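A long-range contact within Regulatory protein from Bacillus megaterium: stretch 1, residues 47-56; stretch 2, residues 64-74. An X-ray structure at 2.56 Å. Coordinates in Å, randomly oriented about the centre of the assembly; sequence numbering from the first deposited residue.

Stretch 1 (47-56) DRLHFIKRMQ
Stretch 2 64-74: EIDKLLGVVDR

Two helices of one chain, running in largely opposed directions, pack through a small apolar seam that a single salt bridge closes at one end, a common pairing of apolar packing with a charged contact beside it. Residues 47-56 and 64-74 are helical throughout, with phi/psi near -60/-45 until Arg 74 relaxes to -95/2. Their axes approach to 11.1 Å at 135°, and side chains make most of the contact, though Ile 65 CD1 also lies 3.9 Å from Ile 52 O; the nearest CA atoms, of Ile 52 and Ile 65, lie 7.2 Å apart.

Helical periodicity supplies the seam. Arg 48, Phe 51 and Met 55 direct CA-to-CB toward the second helix, with Ile 52 sideways; Ile 65, Leu 68, Leu 69 and Asp 73 point back. Ile 65 (m, t) sets its CG2 3.7 Å from Met 55 CE and 4.2 Å from Ile 52 CG1. The flexible thioether of Met 55 (m, t, m) also reaches Leu 68, SD to CD1 at 3.6 Å. Leu 69 (m, t) touches Ile 52 (m, t), CD1 to CD1 at 4.1 Å, and its CD2 lies at the edge of the Phe 51 ring (chi1 t), 3.9 Å from CE2. These apolar residues are buried, and the two stretches together cover 431 Å².

At the margin, Arg 48 extends (t, t, m) beside Leu 69, whose CD2 lies over one face of the guanidinium. Asp 73 (chi1 m) meets the guanidinium at its edge, OD1 lying near the plane. Arg 48 NH2 donates to Asp 73 OD2 at 2.7 Å with good geometry, and weakly to Asp 73 OD1 at 2.6 Å; Arg 48 NH1 adds a weak bond to Asp 73 OD2 at 3.2 Å. A long aliphatic arm with a charged end suits this boundary, where apolar packing gives way to an exposed carboxylate.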

# COMPACT_ATOMS: atom_id res chain seq x y z
N ASP B 47 10.52 -18.70 -15.42
CA ASP B 47 10.75 -17.38 -16.00
C ASP B 47 9.53 -16.45 -15.91
O ASP B 47 9.66 -15.29 -15.50
CB ASP B 47 11.25 -17.54 -17.44
CG ASP B 47 12.65 -18.19 -17.51
OD1 ASP B 47 13.39 -18.13 -16.49
OD2 ASP B 47 13.01 -18.77 -18.55
N ARG B 48 8.34 -16.95 -16.27
CA ARG B 48 7.14 -16.13 -16.24
C ARG B 48 6.84 -15.70 -14.81
O ARG B 48 6.40 -14.58 -14.55
CB ARG B 48 5.94 -16.84 -16.84
CG ARG B 48 4.72 -15.94 -16.86
CD ARG B 48 3.61 -16.48 -17.72
NE ARG B 48 3.76 -15.99 -19.09
CZ ARG B 48 2.81 -15.40 -19.79
NH1 ARG B 48 1.59 -15.23 -19.29
NH2 ARG B 48 3.07 -15.00 -21.03
N LEU B 49 7.08 -16.61 -13.88
CA LEU B 49 6.88 -16.32 -12.48
C LEU B 49 7.93 -15.34 -11.93
O LEU B 49 7.59 -14.52 -11.07
CB LEU B 49 6.89 -17.63 -11.70
CG LEU B 49 6.44 -17.62 -10.24
CD1 LEU B 49 5.08 -17.00 -10.16
CD2 LEU B 49 6.43 -19.04 -9.66
N HIS B 50 9.18 -15.42 -12.39
CA HIS B 50 10.18 -14.38 -12.03
C HIS B 50 9.69 -13.03 -12.50
O HIS B 50 9.66 -12.06 -11.73
CB HIS B 50 11.56 -14.65 -12.65
CG HIS B 50 12.42 -15.56 -11.84
ND1 HIS B 50 12.77 -15.29 -10.54
CD2 HIS B 50 12.96 -16.77 -12.13
CE1 HIS B 50 13.50 -16.28 -10.07
NE2 HIS B 50 13.64 -17.19 -11.01
N PHE B 51 9.31 -12.99 -13.77
CA PHE B 51 8.84 -11.79 -14.43
C PHE B 51 7.69 -11.17 -13.61
O PHE B 51 7.68 -9.96 -13.31
CB PHE B 51 8.38 -12.16 -15.85
CG PHE B 51 7.90 -10.98 -16.66
CD1 PHE B 51 8.52 -9.74 -16.56
CD2 PHE B 51 6.82 -11.11 -17.52
CE1 PHE B 51 8.09 -8.66 -17.30
CE2 PHE B 51 6.38 -10.04 -18.27
CZ PHE B 51 7.00 -8.81 -18.16
N ILE B 52 6.73 -12.01 -13.22
CA ILE B 52 5.57 -11.53 -12.50
C ILE B 52 5.95 -11.00 -11.12
O ILE B 52 5.54 -9.90 -10.72
CB ILE B 52 4.52 -12.64 -12.38
CG1 ILE B 52 3.88 -12.89 -13.75
CG2 ILE B 52 3.46 -12.27 -11.38
CD1 ILE B 52 3.15 -14.19 -13.82
N LYS B 53 6.75 -11.78 -10.41
CA LYS B 53 7.21 -11.37 -9.10
C LYS B 53 7.88 -9.99 -9.19
O LYS B 53 7.58 -9.07 -8.41
CB LYS B 53 8.17 -12.44 -8.52
CG LYS B 53 8.78 -12.10 -7.16
CD LYS B 53 7.71 -11.99 -6.11
CE LYS B 53 8.26 -11.65 -4.74
NZ LYS B 53 7.23 -10.93 -3.94
N ARG B 54 8.77 -9.81 -10.17
CA ARG B 54 9.53 -8.57 -10.19
C ARG B 54 8.68 -7.40 -10.63
O ARG B 54 8.88 -6.29 -10.15
CB ARG B 54 10.78 -8.69 -11.07
CG ARG B 54 11.74 -9.65 -10.44
CD ARG B 54 12.95 -9.93 -11.25
NE ARG B 54 13.49 -11.22 -10.85
CZ ARG B 54 14.73 -11.64 -11.10
NH1 ARG B 54 15.63 -10.84 -11.67
NH2 ARG B 54 15.08 -12.85 -10.70
N MET B 55 7.74 -7.64 -11.53
CA MET B 55 6.82 -6.59 -11.93
C MET B 55 6.07 -6.13 -10.70
O MET B 55 5.87 -4.92 -10.51
CB MET B 55 5.85 -7.04 -13.03
CG MET B 55 6.43 -6.96 -14.44
SD MET B 55 5.19 -6.97 -15.75
CE MET B 55 4.50 -8.61 -15.60
N GLN B 56 5.69 -7.07 -9.84
CA GLN B 56 5.02 -6.65 -8.61
C GLN B 56 5.94 -5.89 -7.69
O GLN B 56 5.50 -4.98 -7.01
CB GLN B 56 4.46 -7.83 -7.87
CG GLN B 56 3.09 -8.21 -8.32
CD GLN B 56 2.70 -9.54 -7.72
OE1 GLN B 56 3.26 -10.58 -8.09
NE2 GLN B 56 1.75 -9.52 -6.79
N GLU B 64 -3.06 -5.15 -13.51
CA GLU B 64 -2.21 -4.59 -14.55
C GLU B 64 -1.35 -5.67 -15.21
O GLU B 64 -1.18 -5.70 -16.43
CB GLU B 64 -1.32 -3.50 -13.97
CG GLU B 64 -2.15 -2.37 -13.43
CD GLU B 64 -1.34 -1.20 -12.89
OE1 GLU B 64 -0.22 -1.41 -12.36
OE2 GLU B 64 -1.88 -0.08 -12.97
N ILE B 65 -0.81 -6.55 -14.39
CA ILE B 65 0.04 -7.61 -14.90
C ILE B 65 -0.75 -8.56 -15.80
O ILE B 65 -0.25 -9.02 -16.82
CB ILE B 65 0.69 -8.36 -13.73
CG1 ILE B 65 1.75 -7.44 -13.08
CG2 ILE B 65 1.27 -9.67 -14.18
CD1 ILE B 65 2.38 -8.00 -11.84
N ASP B 66 -2.01 -8.78 -15.43
CA ASP B 66 -2.96 -9.59 -16.21
C ASP B 66 -3.16 -9.00 -17.61
O ASP B 66 -3.06 -9.72 -18.64
CB ASP B 66 -4.30 -9.63 -15.47
CG ASP B 66 -5.22 -10.72 -15.98
OD1 ASP B 66 -5.14 -11.08 -17.16
OD2 ASP B 66 -6.05 -11.18 -15.18
N LYS B 67 -3.48 -7.71 -17.64
CA LYS B 67 -3.69 -7.02 -18.90
C LYS B 67 -2.42 -7.09 -19.76
O LYS B 67 -2.43 -7.62 -20.88
CB LYS B 67 -4.11 -5.57 -18.65
N LEU B 68 -1.33 -6.60 -19.18
CA LEU B 68 -0.04 -6.53 -19.84
C LEU B 68 0.31 -7.86 -20.47
O LEU B 68 0.68 -7.91 -21.64
CB LEU B 68 1.05 -6.11 -18.83
CG LEU B 68 2.54 -6.08 -19.18
CD1 LEU B 68 3.33 -5.18 -18.21
CD2 LEU B 68 3.16 -7.48 -19.15
N LEU B 69 0.19 -8.93 -19.70
CA LEU B 69 0.52 -10.24 -20.21
C LEU B 69 -0.38 -10.65 -21.38
O LEU B 69 0.10 -11.26 -22.33
CB LEU B 69 0.46 -11.28 -19.09
CG LEU B 69 1.67 -11.39 -18.16
CD1 LEU B 69 1.42 -12.46 -17.10
CD2 LEU B 69 2.93 -11.70 -18.97
N GLY B 70 -1.66 -10.28 -21.32
CA GLY B 70 -2.53 -10.56 -22.45
C GLY B 70 -2.06 -9.91 -23.73
O GLY B 70 -1.98 -10.55 -24.80
N VAL B 71 -1.76 -8.62 -23.62
CA VAL B 71 -1.28 -7.83 -24.74
C VAL B 71 0.06 -8.35 -25.29
O VAL B 71 0.16 -8.66 -26.49
CB VAL B 71 -1.16 -6.34 -24.34
CG1 VAL B 71 -0.58 -5.51 -25.46
CG2 VAL B 71 -2.53 -5.81 -23.96
N VAL B 72 1.07 -8.47 -24.44
CA VAL B 72 2.37 -8.90 -24.94
C VAL B 72 2.25 -10.29 -25.56
O VAL B 72 2.77 -10.53 -26.65
CB VAL B 72 3.45 -8.95 -23.83
CG1 VAL B 72 4.78 -9.41 -24.41
CG2 VAL B 72 3.61 -7.59 -23.16
N ASP B 73 1.54 -11.20 -24.90
CA ASP B 73 1.37 -12.54 -25.45
C ASP B 73 0.68 -12.53 -26.82
O ASP B 73 1.00 -13.35 -27.67
CB ASP B 73 0.58 -13.43 -24.50
CG ASP B 73 1.37 -13.81 -23.24
OD1 ASP B 73 2.62 -13.64 -23.25
OD2 ASP B 73 0.75 -14.25 -22.23
N ARG B 74 -0.26 -11.62 -27.05
CA ARG B 74 -0.93 -11.71 -28.35
C ARG B 74 -0.38 -10.83 -29.49
O ARG B 74 -0.86 -10.93 -30.61
CB ARG B 74 -2.42 -11.44 -28.14
CG ARG B 74 -3.04 -12.51 -27.25
CD ARG B 74 -4.53 -12.39 -27.05
NE ARG B 74 -4.88 -12.91 -25.73
CZ ARG B 74 -6.04 -12.69 -25.11
NH1 ARG B 74 -6.99 -11.97 -25.70
NH2 ARG B 74 -6.25 -13.21 -23.91